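Side-chain contacts in putative alkaline phosphatase (Pseudomonas fluorescens, PDB 4F1V), which binds phosphate with high affinity in the periplasm and probably serves as the solute-binding part of the PstSACB import transporter: residues V20-F25 with F315-G320; A39-D44 with G83-V88; V138-S143 with M195-A200; A168-T171 with T175-S178; Q238-S241 with A245-S248. All blocks are in the same frame, centred on the assembly; numbering follows the deposited sequence.

Interaction 1 (V20-F25 with F315-G320); sequences VLTAGF and FTKHYG
Thr-22 and Lys-317 make the apolar part of this contact through their aliphatic atoms. The methyl CG2 of Thr-22 lies against the lysine chain, 3.7 Å from CD of Lys-317 and 4.0 Å from CB of Lys-317. The threonine and lysine side chains run antiparallel, side by side: Lys-317 starts with CG anti to the backbone N (chi1 -176°) and stays extended to its end, which lays its methylenes alongside the threonine and carries the ammonium group past it.

No hydrogen bond joins the two segments directly; the polar ties run through neighbours. Lys-317 NZ is hydrogen-bonded to the carbonyl O of Gly-19, just ahead of the loop 20-25. The carbonyl O of Val-20 and ND1 of His-318 both bond to ND2 of Asn-325, so one amide ties the loop to the helix end, while NE2 of His-318 is held by OG of Ser-90.

Among the backbone bonds, Phe-25 N reaches Thr-22 O over 3.2 Å and closes a type II beta turn, with Gly-24 at its third position. On the other segment Tyr-319 N bonds to Phe-315 O at 2.9 Å, where the last turn of helix 305-318 gives way to loop.

Rings of both segments meet others: that of Phe-25 meets those of Phe-314 and Trp-59, and Phe-315 packs edge-to-face with Phe-298. The loop leading to strand 29-30 is thereby joined to the end of helix 305-318, which covers the five-stranded mixed sheet of one lobe of the Venus flytrap fold.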
# COMPACT_ATOMS: atom_id res chain seq x y z
N VAL A 20 7.06 -2.00 17.09
CA VAL A 20 5.87 -1.51 16.37
C VAL A 20 4.68 -2.46 16.59
O VAL A 20 3.58 -1.99 16.90
CB VAL A 20 6.22 -1.32 14.89
CG1 VAL A 20 4.98 -1.18 13.99
CG2 VAL A 20 7.16 -0.16 14.69
N LEU A 21 4.89 -3.76 16.42
CA LEU A 21 3.92 -4.76 16.84
C LEU A 21 4.16 -5.02 18.34
O LEU A 21 5.31 -5.11 18.78
CB LEU A 21 4.01 -6.03 16.06
CG LEU A 21 3.94 -5.89 14.53
CD1 LEU A 21 4.07 -7.24 13.88
CD2 LEU A 21 2.66 -5.18 14.11
N THR A 22 3.09 -5.16 19.11
CA THR A 22 3.12 -5.26 20.54
C THR A 22 3.14 -6.72 21.04
O THR A 22 3.34 -7.65 20.26
CB THR A 22 1.94 -4.41 21.09
OG1 THR A 22 0.75 -4.79 20.44
CG2 THR A 22 2.13 -2.93 20.81
N ALA A 23 2.96 -6.90 22.35
CA ALA A 23 3.13 -8.21 22.96
C ALA A 23 2.21 -9.23 22.33
O ALA A 23 1.05 -8.99 22.06
CB ALA A 23 2.86 -8.15 24.46
N GLY A 24 2.77 -10.44 22.14
CA GLY A 24 2.01 -11.55 21.60
C GLY A 24 2.04 -11.65 20.12
O GLY A 24 1.59 -12.67 19.58
N PHE A 25 2.52 -10.63 19.38
CA PHE A 25 2.56 -10.64 17.92
C PHE A 25 3.83 -11.29 17.45
O PHE A 25 4.94 -10.89 17.77
CB PHE A 25 2.48 -9.22 17.35
CG PHE A 25 1.10 -8.63 17.27
CD1 PHE A 25 0.34 -8.37 18.41
CD2 PHE A 25 0.56 -8.27 16.06
CE1 PHE A 25 -0.90 -7.80 18.33
CE2 PHE A 25 -0.69 -7.73 15.95
CZ PHE A 25 -1.45 -7.48 17.08
N PHE A 315 -3.82 -1.94 18.63
CA PHE A 315 -4.54 -0.79 18.17
C PHE A 315 -4.31 0.43 19.08
O PHE A 315 -4.21 1.57 18.59
CB PHE A 315 -6.05 -1.09 18.04
CG PHE A 315 -6.44 -1.72 16.71
CD1 PHE A 315 -7.25 -1.00 15.79
CD2 PHE A 315 -6.05 -2.99 16.33
CE1 PHE A 315 -7.62 -1.52 14.61
CE2 PHE A 315 -6.38 -3.52 15.10
CZ PHE A 315 -7.17 -2.79 14.24
N THR A 316 -4.24 0.21 20.40
CA THR A 316 -4.02 1.29 21.36
C THR A 316 -2.69 1.99 21.06
O THR A 316 -2.58 3.21 21.22
CB THR A 316 -4.05 0.72 22.77
OG1 THR A 316 -5.41 0.33 23.02
CG2 THR A 316 -3.65 1.72 23.82
N LYS A 317 -1.68 1.26 20.66
CA LYS A 317 -0.39 1.84 20.24
C LYS A 317 -0.44 2.50 18.86
O LYS A 317 -0.06 3.67 18.70
CB LYS A 317 0.72 0.80 20.36
CG LYS A 317 2.07 1.42 20.03
CD LYS A 317 3.25 0.62 20.42
CE LYS A 317 4.54 1.42 20.52
NZ LYS A 317 5.65 0.51 20.90
N HIS A 318 -0.84 1.72 17.86
CA HIS A 318 -0.74 2.18 16.48
C HIS A 318 -1.61 3.37 16.19
O HIS A 318 -1.31 4.19 15.29
CB HIS A 318 -1.07 1.00 15.54
CG HIS A 318 -0.46 1.16 14.16
ND1 HIS A 318 0.89 1.26 13.97
CD2 HIS A 318 -1.09 1.22 12.94
CE1 HIS A 318 1.10 1.34 12.68
NE2 HIS A 318 -0.07 1.31 12.00
N TYR A 319 -2.73 3.50 16.93
CA TYR A 319 -3.65 4.62 16.80
C TYR A 319 -3.69 5.49 18.03
O TYR A 319 -4.63 6.25 18.23
CB TYR A 319 -5.06 4.13 16.38
CG TYR A 319 -5.00 3.36 15.08
CD1 TYR A 319 -4.97 1.97 15.07
CD2 TYR A 319 -4.90 4.00 13.85
CE1 TYR A 319 -4.87 1.24 13.87
CE2 TYR A 319 -4.81 3.33 12.66
CZ TYR A 319 -4.77 1.93 12.67
OH TYR A 319 -4.63 1.24 11.52
N GLY A 320 -2.65 5.42 18.86
CA GLY A 320 -2.64 6.25 20.08
C GLY A 320 -2.25 7.69 19.84
O GLY A 320 -1.47 8.00 18.94

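Interaction 2 (A39-D44 with G83-V88); sequences AFLNND and GKLIQV
Phe-40 and Leu-41, on the last turn of helix 33-42, pack on Leu-85 at the start of strand 85-94, an edge strand of the five-stranded sheet in this lobe of the periplasmic binding-protein fold. The tight part is wholly apolar. CB of Leu-85 approaches the Phe-40 ring obliquely and lies 3.9 Å from CE2 of Phe-40. Phe-40 sends that ring out from the helix to the strand because its CG lies anti to the backbone N (chi1 179°). Leu-41 adds its CD2, 3.9 Å from CD2 of Leu-85; Leu-85 is modelled in two conformers, so this methyl contact is less certain. Tyr-74 and Leu-71 of helix 68-77 pack on Leu-85 as well, and Arg-369 forms a cation-pi contact with the Phe-40 ring.

The other side is looser and polar. Asn-42 is exposed to solvent, and the chain leaves the helix through Asn-43 in a Schellman motif. Asn-43 has its amide held at both ends, OD1 by the backbone N of Val-57 and ND2 by OD1 of Asn-56. Of the two bonds that close the motif, Asn-43 N to Phe-40 O measures 3.2 Å, and Asp-44 N to Ala-39 O 2.9 Å.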
# COMPACT_ATOMS: atom_id res chain seq x y z
N ALA A 39 -4.76 -15.18 2.96
CA ALA A 39 -4.41 -15.77 4.25
C ALA A 39 -5.49 -15.48 5.29
O ALA A 39 -5.97 -16.35 6.01
CB ALA A 39 -3.06 -15.22 4.72
N PHE A 40 -5.86 -14.18 5.39
CA PHE A 40 -6.86 -13.80 6.39
C PHE A 40 -8.24 -14.38 6.05
O PHE A 40 -8.90 -14.96 6.90
CB PHE A 40 -6.90 -12.26 6.49
CG PHE A 40 -7.94 -11.83 7.50
CD1 PHE A 40 -7.58 -11.68 8.84
CD2 PHE A 40 -9.25 -11.58 7.16
CE1 PHE A 40 -8.51 -11.28 9.83
CE2 PHE A 40 -10.19 -11.21 8.11
CZ PHE A 40 -9.80 -11.06 9.42
N LEU A 41 -8.69 -14.16 4.82
CA LEU A 41 -10.06 -14.47 4.45
C LEU A 41 -10.41 -15.95 4.58
O LEU A 41 -11.54 -16.32 4.86
CB LEU A 41 -10.38 -13.95 3.06
CG LEU A 41 -10.33 -12.40 2.89
CD1 LEU A 41 -10.27 -12.09 1.39
CD2 LEU A 41 -11.51 -11.72 3.59
N ASN A 42 -9.39 -16.80 4.35
CA ASN A 42 -9.55 -18.25 4.37
C ASN A 42 -8.91 -18.91 5.59
O ASN A 42 -8.92 -20.13 5.73
CB ASN A 42 -8.92 -18.87 3.05
CG ASN A 42 -9.60 -18.26 1.85
OD1 ASN A 42 -10.75 -18.55 1.58
ND2 ASN A 42 -8.92 -17.33 1.17
N ASN A 43 -8.32 -18.11 6.48
CA ASN A 43 -7.54 -18.63 7.58
C ASN A 43 -6.52 -19.68 7.11
O ASN A 43 -6.49 -20.80 7.61
CB ASN A 43 -8.42 -19.17 8.73
CG ASN A 43 -7.59 -19.48 9.97
OD1 ASN A 43 -6.60 -18.77 10.22
ND2 ASN A 43 -8.00 -20.46 10.73
N ASP A 44 -5.71 -19.26 6.15
CA ASP A 44 -4.79 -20.16 5.46
C ASP A 44 -3.35 -19.70 5.65
O ASP A 44 -2.83 -18.86 4.91
CB ASP A 44 -5.14 -20.24 3.99
CG ASP A 44 -4.20 -21.16 3.20
OD1 ASP A 44 -3.37 -21.83 3.83
OD2 ASP A 44 -4.38 -21.16 1.95
N GLY A 83 -17.20 -13.20 13.56
CA GLY A 83 -17.41 -11.76 13.72
C GLY A 83 -17.06 -10.99 12.44
O GLY A 83 -16.51 -11.53 11.47
N LYS A 84 -17.44 -9.71 12.45
CA LYS A 84 -17.09 -8.81 11.35
C LYS A 84 -15.56 -8.67 11.19
O LYS A 84 -14.85 -8.52 12.18
CB LYS A 84 -17.69 -7.41 11.65
CG LYS A 84 -19.18 -7.34 11.40
CD LYS A 84 -19.82 -6.02 11.83
CE LYS A 84 -19.37 -4.82 11.06
NZ LYS A 84 -19.46 -4.93 9.60
N LEU A 85 -15.09 -8.60 9.95
CA LEU A 85 -13.71 -8.15 9.78
C LEU A 85 -13.69 -6.60 9.86
O LEU A 85 -14.72 -5.91 9.65
CB LEU A 85 -13.07 -8.66 8.48
CG LEU A 85 -13.61 -8.19 7.11
CD1 LEU A 85 -13.23 -6.76 6.71
CD2 LEU A 85 -13.18 -9.12 5.99
N ILE A 86 -12.49 -6.12 10.10
CA ILE A 86 -12.10 -4.72 10.21
C ILE A 86 -11.02 -4.46 9.15
O ILE A 86 -10.04 -5.19 9.07
CB ILE A 86 -11.55 -4.43 11.61
CG1 ILE A 86 -12.66 -4.61 12.67
CG2 ILE A 86 -10.90 -3.03 11.66
CD1 ILE A 86 -12.16 -4.59 14.12
N GLN A 87 -11.22 -3.39 8.37
CA GLN A 87 -10.22 -2.93 7.37
C GLN A 87 -9.99 -1.43 7.67
O GLN A 87 -10.93 -0.64 7.64
CB GLN A 87 -10.77 -3.10 5.98
CG GLN A 87 -9.73 -2.73 4.89
CD GLN A 87 -10.25 -2.85 3.46
OE1 GLN A 87 -9.57 -3.39 2.56
NE2 GLN A 87 -11.45 -2.33 3.22
N VAL A 88 -8.73 -1.06 7.97
CA VAL A 88 -8.45 0.33 8.36
C VAL A 88 -7.12 0.76 7.76
O VAL A 88 -6.18 -0.02 7.69
CB VAL A 88 -8.39 0.56 9.87
CG1 VAL A 88 -9.77 0.60 10.49
CG2 VAL A 88 -7.52 -0.49 10.59

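Interaction 3 (V138-S143 with M195-A200); sequences VVVYRS and MTALAA. With PI (hydrogenphosphate ion), chain B.
Strand 138-142 runs past the C-terminal part of helix 190-198, and the two backbones come nearest at Val-140 and Leu-198, whose CA atoms are 6.7 Å apart. Val-140 points at the helix and divides its two methyls between neighbouring residues. CG1, anti to the backbone N (chi1 -175°), meets CB of Ala-197 at 4.0 Å. CG2 faces CD1 of Leu-198 at 4.3 Å, a looser touch, and less certain because Leu-198 has two conformers. Val-194, one turn earlier, also packs on Val-140. The helix is the connection of a beta-alpha-beta crossover: it joins strands 186-188 and 204-205, which run parallel to strand 138-142 on its two sides in the mixed sheet of this lobe.

Two residues along the strand, Arg-142 turns into the phosphate site. Its chain bends at chi2 (-77°) and chi3 and sets the guanidinium edge-on to the ion. NH2 gives a nearly straight bond to O2 of the hydrogenphosphate, 2.8 Å long, with O2 near the guanidinium plane. NH1 reaches O3 of the ion at 2.9 Å with a more bent N-H...O angle, 131°. NH2 also forms a salt bridge with Glu-144, which helps fix the rotation of the group. A leucine in place of Arg-142 would probably leave O2 and O3 of the ion without these two donors and Glu-144 without its positive partner. Thr-9, Leu-10, Ser-33, Ser-146, Gly-147 and Thr-148 hydrogen-bond the same ion.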
# COMPACT_ATOMS: atom_id res chain seq x y z
N VAL A 138 14.05 -0.72 -20.03
CA VAL A 138 13.38 -1.96 -19.64
C VAL A 138 12.53 -1.69 -18.36
O VAL A 138 13.03 -1.17 -17.34
CB VAL A 138 14.42 -3.04 -19.47
CG1 VAL A 138 13.82 -4.29 -18.82
CG2 VAL A 138 15.03 -3.37 -20.86
N VAL A 139 11.22 -1.99 -18.48
CA VAL A 139 10.32 -1.84 -17.34
C VAL A 139 10.33 -3.15 -16.52
O VAL A 139 10.16 -4.22 -17.06
CB VAL A 139 8.90 -1.55 -17.88
CG1 VAL A 139 7.88 -1.62 -16.73
CG2 VAL A 139 8.90 -0.17 -18.55
N VAL A 140 10.47 -2.99 -15.21
CA VAL A 140 10.34 -4.10 -14.25
C VAL A 140 9.01 -3.91 -13.50
O VAL A 140 8.65 -2.79 -13.14
CB VAL A 140 11.52 -4.13 -13.24
CG1 VAL A 140 11.41 -5.36 -12.34
CG2 VAL A 140 12.86 -4.11 -13.97
N TYR A 141 8.26 -4.98 -13.29
CA TYR A 141 6.94 -4.93 -12.68
C TYR A 141 6.76 -6.15 -11.78
O TYR A 141 7.48 -7.13 -11.84
CB TYR A 141 5.83 -4.80 -13.72
CG TYR A 141 5.67 -6.06 -14.54
CD1 TYR A 141 4.72 -7.01 -14.20
CD2 TYR A 141 6.46 -6.29 -15.65
CE1 TYR A 141 4.55 -8.18 -14.90
CE2 TYR A 141 6.37 -7.49 -16.34
CZ TYR A 141 5.41 -8.44 -16.00
OH TYR A 141 5.26 -9.63 -16.70
N ARG A 142 5.71 -6.08 -10.93
CA ARG A 142 5.43 -7.16 -9.98
C ARG A 142 4.67 -8.30 -10.65
O ARG A 142 3.59 -8.09 -11.23
CB ARG A 142 4.63 -6.60 -8.76
CG ARG A 142 5.47 -5.71 -7.87
CD ARG A 142 6.41 -6.51 -6.98
NE ARG A 142 5.69 -7.30 -5.98
CZ ARG A 142 5.17 -6.77 -4.87
NH1 ARG A 142 5.42 -5.49 -4.53
NH2 ARG A 142 4.41 -7.53 -4.08
N SER A 143 5.20 -9.50 -10.52
CA SER A 143 4.59 -10.67 -11.08
C SER A 143 3.27 -11.09 -10.46
O SER A 143 2.42 -11.69 -11.11
CB SER A 143 5.56 -11.89 -10.95
OG SER A 143 5.74 -12.27 -9.59
N MET A 195 13.53 -4.79 -6.69
CA MET A 195 14.77 -3.99 -6.58
C MET A 195 15.99 -4.78 -7.01
O MET A 195 16.93 -4.21 -7.62
CB MET A 195 14.90 -3.40 -5.21
CG MET A 195 13.90 -2.34 -4.87
SD MET A 195 13.84 -0.91 -6.01
CE MET A 195 15.42 -0.15 -5.72
N THR A 196 16.04 -6.08 -6.69
CA THR A 196 17.13 -6.92 -7.16
C THR A 196 17.19 -6.99 -8.67
O THR A 196 18.23 -6.84 -9.31
CB THR A 196 17.01 -8.34 -6.51
OG1 THR A 196 17.18 -8.18 -5.11
CG2 THR A 196 17.98 -9.33 -7.12
N ALA A 197 16.00 -7.15 -9.29
CA ALA A 197 15.94 -7.19 -10.75
C ALA A 197 16.31 -5.83 -11.36
O ALA A 197 16.93 -5.79 -12.44
CB ALA A 197 14.53 -7.63 -11.21
N LEU A 198 15.94 -4.73 -10.73
CA LEU A 198 16.28 -3.42 -11.27
C LEU A 198 17.79 -3.32 -11.57
O LEU A 198 18.23 -2.72 -12.54
CB LEU A 198 15.82 -2.34 -10.28
CG LEU A 198 15.65 -0.94 -10.81
CD1 LEU A 198 14.41 -0.81 -11.69
CD2 LEU A 198 15.54 0.05 -9.62
N ALA A 199 18.58 -3.94 -10.68
CA ALA A 199 20.01 -3.88 -10.75
C ALA A 199 20.59 -4.92 -11.69
O ALA A 199 21.83 -4.87 -12.01
CB ALA A 199 20.58 -4.07 -9.33
N ALA A 200 19.83 -5.89 -12.20
CA ALA A 200 20.33 -7.05 -12.97
C ALA A 200 20.44 -6.76 -14.45
O ALA A 200 20.84 -7.66 -15.22
CB ALA A 200 19.44 -8.27 -12.71
P PI B . 2.70 -5.33 -1.91
O1 PI B . 1.30 -5.95 -1.97
O2 PI B . 3.77 -6.37 -1.59
O3 PI B . 3.01 -4.58 -3.21
O4 PI B . 2.72 -4.30 -0.74

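Interaction 4 (A168-T171 with T175-S178); sequences AVTT and TSFS
Ala-168 and Ser-176 are joined by two hydrogen bonds running in opposite senses. The backbone N of Ala-168 donates to the carbonyl O of Ser-176 over 2.9 Å; the bond is almost straight at 176°, but the donor stands 38° out of the carbonyl plane. In return OG of Ser-176 donates to the carbonyl O of Ala-168 at 2.8 Å, in the carbonyl plane and on a lone pair. The serine hydroxyl gets there because OG is anti to its own backbone N (chi1 177°). Both polar groups of Ala-168 are thus satisfied by a single residue.

Both segments belong to the long irregular loop between helix 147-159 and strand 186-188, and the pairing closes a short bend in it. Within that bend OG1 of Thr-170 bonds to the backbone N of Thr-172, an ST turn, and OG1 of Thr-175 pairs with the hydroxyl of Thr-172. The backbone N of Thr-170 is taken up by OG1 of Thr-153 on the helix. Thr-171 ties the loop to the phosphate-site segment through Ser-145 and Ser-146. The apolar touch across the contact is CG2 of Thr-170 against CB of Ser-176, 3.6 Å apart.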
# COMPACT_ATOMS: atom_id res chain seq x y z
N ALA A 168 -6.17 -0.17 -16.54
CA ALA A 168 -7.16 -0.60 -15.54
C ALA A 168 -6.48 -0.60 -14.17
O ALA A 168 -5.31 -0.93 -14.00
CB ALA A 168 -7.66 -2.01 -15.88
N VAL A 169 -7.30 -0.28 -13.14
CA VAL A 169 -6.91 -0.52 -11.77
C VAL A 169 -6.85 -2.00 -11.49
O VAL A 169 -7.84 -2.73 -11.76
CB VAL A 169 -7.87 0.15 -10.79
CG1 VAL A 169 -7.39 -0.12 -9.36
CG2 VAL A 169 -7.97 1.65 -11.08
N THR A 170 -5.73 -2.53 -11.02
CA THR A 170 -5.55 -3.96 -10.81
C THR A 170 -4.44 -4.17 -9.78
O THR A 170 -3.64 -3.28 -9.52
CB THR A 170 -5.21 -4.66 -12.15
OG1 THR A 170 -5.12 -6.04 -11.93
CG2 THR A 170 -3.96 -4.11 -12.82
N THR A 171 -4.35 -5.41 -9.30
CA THR A 171 -3.21 -5.86 -8.50
C THR A 171 -2.16 -6.59 -9.34
O THR A 171 -1.09 -6.88 -8.82
CB THR A 171 -3.62 -6.76 -7.33
OG1 THR A 171 -4.06 -8.03 -7.80
CG2 THR A 171 -4.68 -6.11 -6.43
N THR A 175 -1.61 -7.27 -16.54
CA THR A 175 -2.89 -7.11 -17.28
C THR A 175 -3.42 -5.70 -17.18
O THR A 175 -4.58 -5.46 -17.62
CB THR A 175 -3.95 -8.16 -16.84
OG1 THR A 175 -4.13 -7.98 -15.41
CG2 THR A 175 -3.45 -9.53 -17.15
N SER A 176 -2.71 -4.72 -16.62
CA SER A 176 -3.28 -3.40 -16.44
C SER A 176 -3.57 -2.70 -17.80
O SER A 176 -4.69 -2.18 -17.99
CB SER A 176 -2.37 -2.49 -15.59
OG SER A 176 -2.90 -1.21 -15.49
N PHE A 177 -2.56 -2.57 -18.66
CA PHE A 177 -2.69 -1.79 -19.87
C PHE A 177 -3.39 -2.62 -20.96
O PHE A 177 -2.94 -3.73 -21.26
CB PHE A 177 -1.31 -1.32 -20.36
CG PHE A 177 -1.39 -0.28 -21.49
CD1 PHE A 177 -2.04 0.94 -21.29
CD2 PHE A 177 -0.86 -0.58 -22.73
CE1 PHE A 177 -2.16 1.85 -22.32
CE2 PHE A 177 -0.96 0.35 -23.79
CZ PHE A 177 -1.65 1.53 -23.60
N SER A 178 -4.42 -2.07 -21.57
CA SER A 178 -5.15 -2.82 -22.56
C SER A 178 -4.34 -3.11 -23.82
O SER A 178 -4.73 -4.06 -24.55
CB SER A 178 -6.47 -2.12 -22.88
OG SER A 178 -6.19 -0.91 -23.53

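Interaction 5 (Q238-S241 with A245-S248); sequences QGVS and ANVS
Asn-246, with CG anti to its carbonyl carbon (chi1 -63°), and Ser-241, with OG between its backbone N and carbonyl carbon (chi1 79°), bring an amide nitrogen up to the polar atoms of a serine. ND2 of Asn-246 donates to the carbonyl O of Ser-241 over 2.9 Å, with an N-H...O angle of 156°. The acceptor lies close to the amide plane of Asn-246, but the nitrogen approaches from above the carbonyl plane of the serine. The same ND2 stands 3.0 Å from OG of Ser-241. That hydroxyl has a partner of its own in Asp-221, whose OD1 is hydrogen-bonded to it, and a weak bond links it to the backbone N of Ala-243.

The two segments flank a tight bend in the loop between strand 228-229 and helix 248-252, and the asparagine bonds across the bend just before the helix begins. Tyr-288 lies alongside, touched by Val-240 and Asn-246 and backbone-bonded to the latter, while Val-240 pairs by its backbone with Val-229. With an alanine at Asn-246, the carbonyl O of Ser-241 would probably lose this donor and the bend its side-chain link between the two arms. Val-240, modelled in two conformers, adds a loose van der Waals touch, CB 4.2 Å from ND2 of Asn-246, its side chain running at a slant to the amide.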
# COMPACT_ATOMS: atom_id res chain seq x y z
N GLN A 238 9.56 22.28 -12.56
CA GLN A 238 10.26 21.05 -12.17
C GLN A 238 9.29 20.11 -11.44
O GLN A 238 8.46 20.55 -10.62
CB GLN A 238 11.51 21.28 -11.27
CG GLN A 238 12.67 21.95 -12.05
CD GLN A 238 14.04 21.65 -11.39
OE1 GLN A 238 14.15 21.54 -10.13
NE2 GLN A 238 15.05 21.43 -12.24
N GLY A 239 9.48 18.81 -11.55
CA GLY A 239 8.81 17.86 -10.67
C GLY A 239 9.49 17.79 -9.31
O GLY A 239 10.44 18.53 -9.06
N VAL A 240 9.03 16.94 -8.40
CA VAL A 240 9.66 16.80 -7.08
C VAL A 240 9.77 15.28 -6.84
O VAL A 240 9.27 14.42 -7.56
CB VAL A 240 8.87 17.52 -5.93
CG1 VAL A 240 8.64 19.01 -6.29
CG2 VAL A 240 7.49 16.78 -5.77
N SER A 241 10.43 15.06 -5.71
CA SER A 241 10.76 13.70 -5.28
C SER A 241 9.62 13.01 -4.49
O SER A 241 8.73 13.70 -3.97
CB SER A 241 12.00 13.69 -4.38
OG SER A 241 11.57 14.09 -3.09
N ALA A 245 7.66 13.93 2.92
CA ALA A 245 7.29 15.32 3.11
C ALA A 245 6.57 15.91 1.92
O ALA A 245 5.83 16.91 2.06
CB ALA A 245 8.55 16.21 3.37
N ASN A 246 6.75 15.34 0.75
CA ASN A 246 6.13 15.83 -0.47
C ASN A 246 4.74 15.23 -0.71
O ASN A 246 4.06 15.69 -1.65
CB ASN A 246 7.04 15.62 -1.70
CG ASN A 246 8.32 16.41 -1.57
OD1 ASN A 246 8.29 17.52 -0.98
ND2 ASN A 246 9.39 15.91 -2.14
N VAL A 247 4.30 14.28 0.11
CA VAL A 247 2.92 13.77 0.05
C VAL A 247 2.17 14.00 1.37
O VAL A 247 0.96 13.74 1.44
CB VAL A 247 2.80 12.27 -0.35
CG1 VAL A 247 3.27 12.08 -1.80
CG2 VAL A 247 3.58 11.38 0.62
N SER A 248 2.84 14.50 2.42
CA SER A 248 2.18 14.52 3.70
C SER A 248 1.02 15.51 3.76
O SER A 248 0.01 15.21 4.42
CB SER A 248 3.21 14.78 4.78
OG SER A 248 3.94 15.97 4.56

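Overall arrangement
Interactions 2 and 3 are the buried contacts, each joining a helix to a sheet strand through apolar side chains without a hydrogen bond between the segments; interactions 1, 4 and 5 are only partly buried. Interactions 1 and 2 share a lobe and touch where Tyr-319 and Phe-315 pack on Val-88 of strand 85-94. Interaction 4 is nested within the chain loop closed by interaction 3, their nearest atoms about 5 Å apart. Interactions 4 and 5 close short bends by hydrogen bonds, two in the former and one in the latter, whereas the segments of interaction 1, 290 residues apart, meet through aliphatic atoms. Of the five, interaction 3 alone includes a phosphate-binding residue, Arg-142.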